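Side-chain contacts in sulfate transporter 4.1, chloroplastic (Arabidopsis thaliana, PDB 7LHV), which cotransports sulfate with protons across the membrane and may take part in regulating sulfate assimilation: residues Leu122-Gly127 against Ser309-Ile314; Thr291-Gly296 against Gln431-Ala436; Thr580-Ser585 against Leu615-Ser620; Tyr544-Leu549 against Leu590-Gln595. All blocks are in the same frame, centred on the assembly; numbering follows the deposited sequence.

Contact 1: residues Leu122-Gly127 against Ser309-Ile314; sequences LPPIYG and SLVGEI
I314 reaches the 122-127 segment with both ends of its branched side chain. Its CG2 methyl is the bump, and I125 supplies the hollow: CG2 lies 3.7 Å from I125 CD1 and 4.0 Å from I125 CB, cupped by the bent arm CB-CG1-CD1. The bend comes from chi2 of 63°, while CG1 itself stands anti to the backbone N of I125 (chi1 -175°), and the two isoleucines meet at an oblique angle. The other arm of I314 is extended and brings CD1 to 4.5 Å from P124 CB. Further round the proline ring, P124 CG faces V311 CB at 4.3 Å, so the ring addresses both I314 and V311. The place is the entry to helix 125-141, a predicted membrane-spanning helix of the sulfate permease domain, where it meets the long connection between helices 284-300 and 330-358. The contacts between the two segments are apolar and bury 176 Å² in all. Beyond them, P124 also rests on M114 and K118 of helix 91-119. Helix 406-426 adds L419 against I125, and T423 and F426 against I314.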
# COMPACT_ATOMS: atom_id res chain seq x y z
N LEU A 122 10.86 -30.76 -12.22
CA LEU A 122 10.09 -31.98 -12.32
C LEU A 122 10.53 -32.79 -13.54
O LEU A 122 11.13 -32.24 -14.47
CB LEU A 122 8.61 -31.65 -12.41
CG LEU A 122 8.09 -30.65 -11.38
CD1 LEU A 122 6.69 -30.20 -11.75
CD2 LEU A 122 8.10 -31.26 -10.00
N PRO A 123 10.26 -34.09 -13.56
CA PRO A 123 10.50 -34.86 -14.77
C PRO A 123 9.64 -34.36 -15.90
O PRO A 123 8.55 -33.79 -15.68
CB PRO A 123 10.12 -36.29 -14.35
CG PRO A 123 9.36 -36.16 -13.09
CD PRO A 123 9.89 -34.94 -12.42
N PRO A 124 10.08 -34.53 -17.15
CA PRO A 124 9.39 -33.88 -18.28
C PRO A 124 7.93 -34.25 -18.42
O PRO A 124 7.13 -33.41 -18.85
CB PRO A 124 10.21 -34.35 -19.49
CG PRO A 124 11.53 -34.75 -18.95
CD PRO A 124 11.25 -35.31 -17.59
N ILE A 125 7.55 -35.49 -18.07
CA ILE A 125 6.18 -35.94 -18.30
C ILE A 125 5.18 -35.05 -17.57
O ILE A 125 4.07 -34.82 -18.06
CB ILE A 125 6.03 -37.42 -17.89
CG1 ILE A 125 4.64 -37.93 -18.24
CG2 ILE A 125 6.32 -37.61 -16.41
CD1 ILE A 125 4.35 -37.92 -19.72
N TYR A 126 5.57 -34.51 -16.41
CA TYR A 126 4.65 -33.69 -15.64
C TYR A 126 4.31 -32.38 -16.33
O TYR A 126 3.36 -31.70 -15.91
CB TYR A 126 5.21 -33.44 -14.24
CG TYR A 126 4.99 -34.62 -13.33
CD1 TYR A 126 3.83 -34.73 -12.58
CD2 TYR A 126 5.91 -35.65 -13.26
CE1 TYR A 126 3.61 -35.82 -11.77
CE2 TYR A 126 5.70 -36.74 -12.45
CZ TYR A 126 4.55 -36.82 -11.70
OH TYR A 126 4.34 -37.91 -10.89
N GLY A 127 5.05 -31.99 -17.36
CA GLY A 127 4.60 -30.90 -18.20
C GLY A 127 3.37 -31.27 -19.00
O GLY A 127 2.39 -30.52 -19.05
N SER A 309 23.10 -36.25 -22.96
CA SER A 309 22.19 -36.91 -22.03
C SER A 309 20.77 -36.86 -22.59
O SER A 309 20.34 -35.85 -23.14
CB SER A 309 22.23 -36.24 -20.65
OG SER A 309 21.36 -36.89 -19.75
N LEU A 310 20.06 -37.97 -22.44
CA LEU A 310 18.68 -38.09 -22.89
C LEU A 310 17.73 -37.98 -21.70
O LEU A 310 18.13 -38.14 -20.54
CB LEU A 310 18.47 -39.42 -23.62
CG LEU A 310 19.61 -39.86 -24.55
CD1 LEU A 310 19.30 -41.21 -25.15
CD2 LEU A 310 19.86 -38.83 -25.63
N VAL A 311 16.46 -37.71 -22.00
CA VAL A 311 15.48 -37.52 -20.94
C VAL A 311 15.17 -38.83 -20.22
O VAL A 311 14.60 -38.80 -19.12
CB VAL A 311 14.19 -36.90 -21.49
CG1 VAL A 311 14.47 -35.53 -22.08
CG2 VAL A 311 13.57 -37.82 -22.51
N GLY A 312 15.52 -39.97 -20.80
CA GLY A 312 15.27 -41.24 -20.17
C GLY A 312 13.85 -41.72 -20.36
O GLY A 312 13.05 -41.13 -21.09
N GLU A 313 13.53 -42.82 -19.69
CA GLU A 313 12.21 -43.42 -19.80
C GLU A 313 11.14 -42.47 -19.28
O GLU A 313 11.31 -41.83 -18.24
CB GLU A 313 12.16 -44.74 -19.04
CG GLU A 313 13.03 -45.84 -19.63
CD GLU A 313 14.48 -45.73 -19.20
OE1 GLU A 313 14.80 -44.84 -18.39
OE2 GLU A 313 15.31 -46.54 -19.68
N ILE A 314 10.03 -42.39 -20.00
CA ILE A 314 8.91 -41.52 -19.66
C ILE A 314 7.68 -42.40 -19.48
O ILE A 314 7.39 -43.22 -20.35
CB ILE A 314 8.65 -40.45 -20.73
CG1 ILE A 314 9.59 -39.26 -20.53
CG2 ILE A 314 7.20 -39.98 -20.70
CD1 ILE A 314 9.51 -38.22 -21.63

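Contact 2: residues Thr291-Gly296 against Gln431-Ala436; sequences TGIVLG and QCALAA
Two helical segments come close at one point, where the CA atoms of I293 and A433 are 6.0 Å apart. Residues 291-296 lie within helix 284-300, whereas 431-436 form the opening turns of helix 431-443. G292 and G296, one helical turn apart, both present the side on which a beta carbon would aim at the other helix. A beta carbon built at G296 would lie 3.8 Å from A433 CB, in ordinary contact, so the bare glycine leaves that side of the helix smooth rather than relieving a clash.

Three side chains carry the contact, which is small, 112 Å² over both sides, and wholly buried. A433 directs its CB at the neighbouring helix and comes to 4.4 Å from I293 CG1. I293 leaves its backbone obliquely, but its end turns inward: with CG1 anti to the carbonyl carbon (chi1 -65°) and the chain then extended, CD1 is carried across to L434. There CD1 meets L434 CD2 at 4.1 Å, methyl against methyl. Helix 91-119 packs against this isoleucine-leucine pair, through P111 beside I293 and through S115 and K118 beside L434. I264 of helix 255-277 lies against A433.

The sequence from G292 to G296 fits the GxxxG pattern, and with A433 opposite, the close backbone approach is consistent with the small-residue packing familiar from transmembrane helices, although I293 and not a glycine comes nearest; it joins two helices of the sulfate permease domain.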
# COMPACT_ATOMS: atom_id res chain seq x y z
N THR A 291 10.75 -28.86 -34.41
CA THR A 291 11.75 -29.17 -35.43
C THR A 291 13.12 -29.40 -34.80
O THR A 291 13.82 -30.36 -35.14
CB THR A 291 11.82 -28.05 -36.47
OG1 THR A 291 10.55 -27.94 -37.13
CG2 THR A 291 12.90 -28.34 -37.50
N GLY A 292 13.50 -28.54 -33.86
CA GLY A 292 14.78 -28.70 -33.20
C GLY A 292 14.94 -30.09 -32.59
O GLY A 292 15.94 -30.76 -32.81
N ILE A 293 13.91 -30.54 -31.87
CA ILE A 293 13.95 -31.91 -31.35
C ILE A 293 14.07 -32.90 -32.48
O ILE A 293 14.94 -33.78 -32.48
CB ILE A 293 12.72 -32.19 -30.47
CG1 ILE A 293 12.73 -31.30 -29.23
CG2 ILE A 293 12.65 -33.66 -30.12
CD1 ILE A 293 11.46 -31.37 -28.45
N VAL A 294 13.22 -32.75 -33.51
CA VAL A 294 13.29 -33.63 -34.67
C VAL A 294 14.69 -33.58 -35.27
O VAL A 294 15.19 -34.59 -35.77
CB VAL A 294 12.21 -33.24 -35.69
CG1 VAL A 294 12.51 -33.83 -37.06
CG2 VAL A 294 10.84 -33.70 -35.21
N LEU A 295 15.35 -32.43 -35.18
CA LEU A 295 16.74 -32.36 -35.58
C LEU A 295 17.63 -33.09 -34.58
O LEU A 295 18.32 -34.05 -34.93
CB LEU A 295 17.17 -30.90 -35.73
CG LEU A 295 18.62 -30.68 -36.17
CD1 LEU A 295 18.82 -31.16 -37.60
CD2 LEU A 295 18.99 -29.21 -36.05
N GLY A 296 17.57 -32.68 -33.31
CA GLY A 296 18.56 -33.15 -32.35
C GLY A 296 18.56 -34.65 -32.19
O GLY A 296 19.60 -35.30 -32.29
N GLN A 431 18.61 -33.72 -23.59
CA GLN A 431 18.28 -32.66 -22.64
C GLN A 431 18.76 -31.30 -23.13
O GLN A 431 18.13 -30.28 -22.82
CB GLN A 431 18.90 -32.98 -21.28
CG GLN A 431 18.40 -34.27 -20.67
CD GLN A 431 19.10 -34.61 -19.37
OE1 GLN A 431 19.15 -35.77 -18.97
NE2 GLN A 431 19.64 -33.60 -18.71
N CYS A 432 19.86 -31.26 -23.88
CA CYS A 432 20.33 -29.99 -24.42
C CYS A 432 19.33 -29.40 -25.41
O CYS A 432 19.23 -28.17 -25.52
CB CYS A 432 21.69 -30.17 -25.09
SG CYS A 432 21.67 -31.24 -26.54
N ALA A 433 18.56 -30.24 -26.11
CA ALA A 433 17.51 -29.73 -26.98
C ALA A 433 16.43 -29.01 -26.19
O ALA A 433 15.98 -27.92 -26.58
CB ALA A 433 16.91 -30.87 -27.80
N LEU A 434 16.00 -29.59 -25.07
CA LEU A 434 15.01 -28.93 -24.23
C LEU A 434 15.57 -27.64 -23.63
O LEU A 434 14.86 -26.64 -23.51
CB LEU A 434 14.54 -29.88 -23.12
CG LEU A 434 13.98 -31.23 -23.58
CD1 LEU A 434 13.43 -32.00 -22.40
CD2 LEU A 434 12.90 -31.03 -24.63
N ALA A 435 16.85 -27.66 -23.24
CA ALA A 435 17.47 -26.44 -22.75
C ALA A 435 17.48 -25.35 -23.81
O ALA A 435 17.22 -24.18 -23.52
CB ALA A 435 18.89 -26.73 -22.27
N ALA A 436 17.79 -25.72 -25.06
CA ALA A 436 17.78 -24.76 -26.15
C ALA A 436 16.38 -24.22 -26.39
O ALA A 436 16.20 -23.04 -26.69
CB ALA A 436 18.34 -25.39 -27.42

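Contact 3: residues Thr580-Ser585 against Leu615-Ser620; sequences THIDSS and LTIARS
I582 touches two neighbouring residues of helix 611-620, T616 and I617, and its side-chain contacts are apolar. Its CG1 runs alongside T616 in the opposite sense and is 3.9 Å from T616 CG2. Further out, CD1 crosses I617 at a slant, 3.7 Å from I617 CG1. The first torsion of I582 (chi1 56°) sets CG1 between the backbone N and the carbonyl carbon, with CD1 extended beyond it. T616 CG2 also lies 3.8 Å from the backbone O of I582. With an alanine here, T616 CG2 and I617 CG1 would probably lose the apolar mate that I582 gives them, and a gap would open between the loop and helix 611-620.

This corner belongs to the STAS domain: the loop ending in D583 leads into helix 584-599. The Asp-Ser pair at that helix start recalls the phosphorylation site of bacterial anti-sigma factor antagonists, which share the fold.

Hydrogen bonds secure each side separately. D583 is the N-cap of helix 584-599, its OD1 accepting from A586 N. T616 OG1 is bonded to D612 O, and S620 OG gives its proton to I617 O at 2.9 Å, with the donor OG tilted 31° from the carbonyl plane of I617.

Polar contacts also reach the second subunit: S584 OG is hydrogen-bonded to D461 of that subunit, and R619 NH2 to the backbone O of its V457.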
# COMPACT_ATOMS: atom_id res chain seq x y z
N THR A 580 -15.44 15.11 -5.43
CA THR A 580 -16.54 14.18 -5.66
C THR A 580 -17.21 13.77 -4.36
O THR A 580 -18.44 13.71 -4.28
CB THR A 580 -16.02 12.95 -6.41
OG1 THR A 580 -15.47 13.36 -7.67
CG2 THR A 580 -17.15 11.97 -6.66
N HIS A 581 -16.42 13.50 -3.32
CA HIS A 581 -16.96 13.04 -2.05
C HIS A 581 -15.99 13.41 -0.94
O HIS A 581 -14.81 13.64 -1.18
CB HIS A 581 -17.22 11.53 -2.06
CG HIS A 581 -16.07 10.73 -2.59
ND1 HIS A 581 -14.95 10.46 -1.83
CD2 HIS A 581 -15.87 10.14 -3.79
CE1 HIS A 581 -14.10 9.74 -2.55
NE2 HIS A 581 -14.64 9.53 -3.74
N ILE A 582 -16.51 13.45 0.29
CA ILE A 582 -15.71 13.70 1.48
C ILE A 582 -16.12 12.72 2.57
O ILE A 582 -17.28 12.32 2.67
CB ILE A 582 -15.84 15.16 1.98
CG1 ILE A 582 -17.30 15.51 2.25
CG2 ILE A 582 -15.22 16.13 1.00
CD1 ILE A 582 -17.48 16.91 2.79
N ASP A 583 -15.14 12.33 3.38
CA ASP A 583 -15.36 11.41 4.48
C ASP A 583 -15.38 12.17 5.80
O ASP A 583 -15.41 13.40 5.84
CB ASP A 583 -14.30 10.31 4.47
CG ASP A 583 -12.90 10.85 4.61
OD1 ASP A 583 -12.72 12.08 4.44
OD2 ASP A 583 -11.98 10.06 4.88
N SER A 584 -15.38 11.43 6.91
CA SER A 584 -15.43 12.04 8.23
C SER A 584 -14.17 12.87 8.51
O SER A 584 -14.25 13.94 9.12
CB SER A 584 -15.60 10.97 9.30
OG SER A 584 -14.39 10.25 9.47
N SER A 585 -13.01 12.36 8.10
CA SER A 585 -11.77 13.11 8.31
C SER A 585 -11.84 14.47 7.62
O SER A 585 -11.33 15.47 8.15
CB SER A 585 -10.58 12.31 7.81
OG SER A 585 -10.49 11.06 8.47
N LEU A 615 -24.55 16.91 1.73
CA LEU A 615 -25.23 16.06 2.70
C LEU A 615 -24.29 15.67 3.84
O LEU A 615 -24.68 15.71 5.01
CB LEU A 615 -25.78 14.81 2.01
CG LEU A 615 -26.48 13.76 2.87
CD1 LEU A 615 -27.44 14.41 3.86
CD2 LEU A 615 -27.20 12.75 1.99
N THR A 616 -23.05 15.29 3.51
CA THR A 616 -22.09 14.94 4.55
C THR A 616 -21.77 16.13 5.44
O THR A 616 -21.68 15.99 6.67
CB THR A 616 -20.81 14.38 3.92
OG1 THR A 616 -21.11 13.16 3.24
CG2 THR A 616 -19.76 14.11 4.98
N ILE A 617 -21.62 17.31 4.85
CA ILE A 617 -21.34 18.51 5.63
C ILE A 617 -22.49 18.82 6.57
O ILE A 617 -22.28 19.13 7.75
CB ILE A 617 -21.04 19.70 4.69
CG1 ILE A 617 -19.65 19.58 4.08
CG2 ILE A 617 -21.16 21.02 5.44
CD1 ILE A 617 -19.35 20.64 3.05
N ALA A 618 -23.73 18.71 6.08
CA ALA A 618 -24.89 18.97 6.93
C ALA A 618 -24.98 17.94 8.05
O ALA A 618 -25.34 18.29 9.19
CB ALA A 618 -26.16 18.97 6.09
N ARG A 619 -24.68 16.68 7.76
CA ARG A 619 -24.74 15.65 8.80
C ARG A 619 -23.68 15.88 9.87
O ARG A 619 -23.94 15.68 11.06
CB ARG A 619 -24.58 14.27 8.17
CG ARG A 619 -25.85 13.72 7.56
CD ARG A 619 -25.90 12.21 7.66
NE ARG A 619 -24.72 11.60 7.05
CZ ARG A 619 -24.69 11.10 5.83
NH1 ARG A 619 -25.76 11.11 5.05
NH2 ARG A 619 -23.56 10.57 5.37
N SER A 620 -22.47 16.29 9.47
CA SER A 620 -21.40 16.49 10.44
C SER A 620 -21.62 17.71 11.33
O SER A 620 -20.86 17.90 12.28
CB SER A 620 -20.06 16.61 9.73
OG SER A 620 -20.00 17.78 8.94

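Contact 4: residues Tyr544-Leu549 against Leu590-Gln595; sequences YIKDRL and LKELYQ
Two helices of the STAS domain lie side by side here, with L593 of helix 584-599 meeting K546 and L549 of helix 542-560. The segment axes run only 14° from parallel and approach to 10.9 Å. L593 has the largest share of the contact, its two methyls parting between two partners about one turn apart. CD2 lies 3.6 Å from K546 CG and 4.0 Å from K546 CD, so it is the aliphatic part of the lysine that packs. CD1 meets L549 CB at 4.0 Å. The lysine chain bends at the packed CG-CD bond (chi3 -65°) and again at chi4, and its NZ comes to 4.2 Å from E592 OE1: opposite charges near each other, yet too far apart for a salt bridge. On helix 542-560 itself, R548 NH1 donates to Y544 OH at 3.1 Å. The acceptor lies 5° out of the guanidinium plane, while R548 CG lies over one face of the tyrosine ring, toward its rim. A polar tie joins the two helices nearby, from L549 O to Y597 OH. Each helix links successive parallel strands, 527-533 to 569-575 and 569-575 to 603-606, so their near-parallel packing is that of consecutive beta-alpha-beta crossovers.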
# COMPACT_ATOMS: atom_id res chain seq x y z
N TYR A 544 -2.18 16.85 3.63
CA TYR A 544 -1.65 17.82 2.67
C TYR A 544 -2.60 19.00 2.50
O TYR A 544 -2.16 20.15 2.42
CB TYR A 544 -1.40 17.13 1.32
CG TYR A 544 -0.85 18.05 0.26
CD1 TYR A 544 0.51 18.28 0.15
CD2 TYR A 544 -1.69 18.68 -0.64
CE1 TYR A 544 1.02 19.12 -0.83
CE2 TYR A 544 -1.20 19.52 -1.62
CZ TYR A 544 0.16 19.73 -1.71
OH TYR A 544 0.65 20.56 -2.69
N ILE A 545 -3.90 18.73 2.44
CA ILE A 545 -4.87 19.80 2.30
C ILE A 545 -4.87 20.69 3.54
O ILE A 545 -4.96 21.92 3.44
CB ILE A 545 -6.27 19.23 2.01
CG1 ILE A 545 -6.27 18.52 0.66
CG2 ILE A 545 -7.32 20.32 2.04
CD1 ILE A 545 -7.40 17.55 0.48
N LYS A 546 -4.75 20.08 4.72
CA LYS A 546 -4.66 20.87 5.95
C LYS A 546 -3.44 21.77 5.94
O LYS A 546 -3.53 22.95 6.31
CB LYS A 546 -4.64 19.95 7.17
CG LYS A 546 -6.01 19.62 7.72
CD LYS A 546 -5.93 19.08 9.14
CE LYS A 546 -5.20 17.75 9.19
NZ LYS A 546 -5.74 16.88 10.27
N ASP A 547 -2.29 21.25 5.51
CA ASP A 547 -1.08 22.07 5.45
C ASP A 547 -1.23 23.21 4.44
O ASP A 547 -0.84 24.35 4.71
CB ASP A 547 0.12 21.20 5.09
CG ASP A 547 0.40 20.14 6.12
OD1 ASP A 547 -0.41 19.99 7.06
OD2 ASP A 547 1.44 19.45 6.00
N ARG A 548 -1.81 22.91 3.27
CA ARG A 548 -1.99 23.95 2.26
C ARG A 548 -2.93 25.04 2.74
O ARG A 548 -2.72 26.22 2.43
CB ARG A 548 -2.50 23.32 0.96
CG ARG A 548 -1.48 22.47 0.24
CD ARG A 548 -0.31 23.33 -0.23
NE ARG A 548 -0.76 24.45 -1.05
CZ ARG A 548 -0.90 24.41 -2.37
NH1 ARG A 548 -0.61 23.32 -3.06
NH2 ARG A 548 -1.33 25.49 -3.01
N LEU A 549 -3.98 24.67 3.47
CA LEU A 549 -4.90 25.67 3.98
C LEU A 549 -4.30 26.43 5.17
O LEU A 549 -4.67 27.59 5.40
CB LEU A 549 -6.22 25.02 4.36
CG LEU A 549 -6.98 24.42 3.17
CD1 LEU A 549 -8.27 23.76 3.61
CD2 LEU A 549 -7.25 25.48 2.12
N LEU A 590 -12.08 20.24 8.19
CA LEU A 590 -12.70 21.50 7.80
C LEU A 590 -13.16 22.29 9.02
O LEU A 590 -12.98 23.51 9.07
CB LEU A 590 -13.87 21.23 6.85
CG LEU A 590 -13.48 20.95 5.40
CD1 LEU A 590 -14.71 20.64 4.56
CD2 LEU A 590 -12.72 22.12 4.81
N LYS A 591 -13.74 21.61 10.01
CA LYS A 591 -14.13 22.29 11.24
C LYS A 591 -12.91 22.83 11.98
O LYS A 591 -12.94 23.95 12.51
CB LYS A 591 -14.93 21.34 12.13
CG LYS A 591 -16.34 21.07 11.62
CD LYS A 591 -17.21 20.43 12.68
CE LYS A 591 -16.88 18.96 12.86
NZ LYS A 591 -17.93 18.26 13.65
N GLU A 592 -11.83 22.05 12.03
CA GLU A 592 -10.62 22.52 12.70
C GLU A 592 -10.05 23.76 12.01
O GLU A 592 -9.65 24.73 12.67
CB GLU A 592 -9.57 21.41 12.76
CG GLU A 592 -9.95 20.26 13.66
CD GLU A 592 -8.93 19.14 13.64
OE1 GLU A 592 -7.86 19.32 13.01
OE2 GLU A 592 -9.18 18.09 14.26
N LEU A 593 -9.99 23.75 10.67
CA LEU A 593 -9.49 24.91 9.95
C LEU A 593 -10.42 26.11 10.10
O LEU A 593 -9.95 27.25 10.16
CB LEU A 593 -9.28 24.59 8.47
CG LEU A 593 -7.97 23.91 8.03
CD1 LEU A 593 -6.82 24.85 8.31
CD2 LEU A 593 -7.73 22.59 8.71
N TYR A 594 -11.73 25.89 10.17
CA TYR A 594 -12.63 27.01 10.42
C TYR A 594 -12.38 27.63 11.78
O TYR A 594 -12.37 28.86 11.93
CB TYR A 594 -14.09 26.56 10.31
CG TYR A 594 -15.04 27.61 10.83
CD1 TYR A 594 -15.22 28.80 10.16
CD2 TYR A 594 -15.73 27.41 12.02
CE1 TYR A 594 -16.08 29.76 10.64
CE2 TYR A 594 -16.59 28.37 12.51
CZ TYR A 594 -16.77 29.54 11.81
OH TYR A 594 -17.63 30.50 12.29
N GLN A 595 -12.18 26.79 12.81
CA GLN A 595 -11.89 27.32 14.13
C GLN A 595 -10.57 28.08 14.14
O GLN A 595 -10.47 29.16 14.73
CB GLN A 595 -11.87 26.18 15.16
CG GLN A 595 -13.24 25.59 15.44
CD GLN A 595 -13.18 24.36 16.32
OE1 GLN A 595 -12.14 23.70 16.41
NE2 GLN A 595 -14.29 24.04 16.97

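In the fold
The four contacts fall into two pairs on opposite sides of the chain's centre. Contacts 1 and 2, centres 13 Å apart, lie in the sulfate permease domain and touch where V311 CG1 packs on L434 CD1 at 3.7 Å. Contacts 3 and 4 follow later, in the STAS domain, with centres 15 Å apart; in both pairs the segments interleave along the sequence. Contacts 3 and 4 share helix 584-599 and are joined by a probable hydrogen bond, S620 O to K591 NZ at 3.3 Å. Contacts 1 and 3 have centres 64 Å apart and nearest atoms about 46 Å apart. Membrane and STAS domains are thus each cross-tied within themselves, and contact 3 also borders the second subunit.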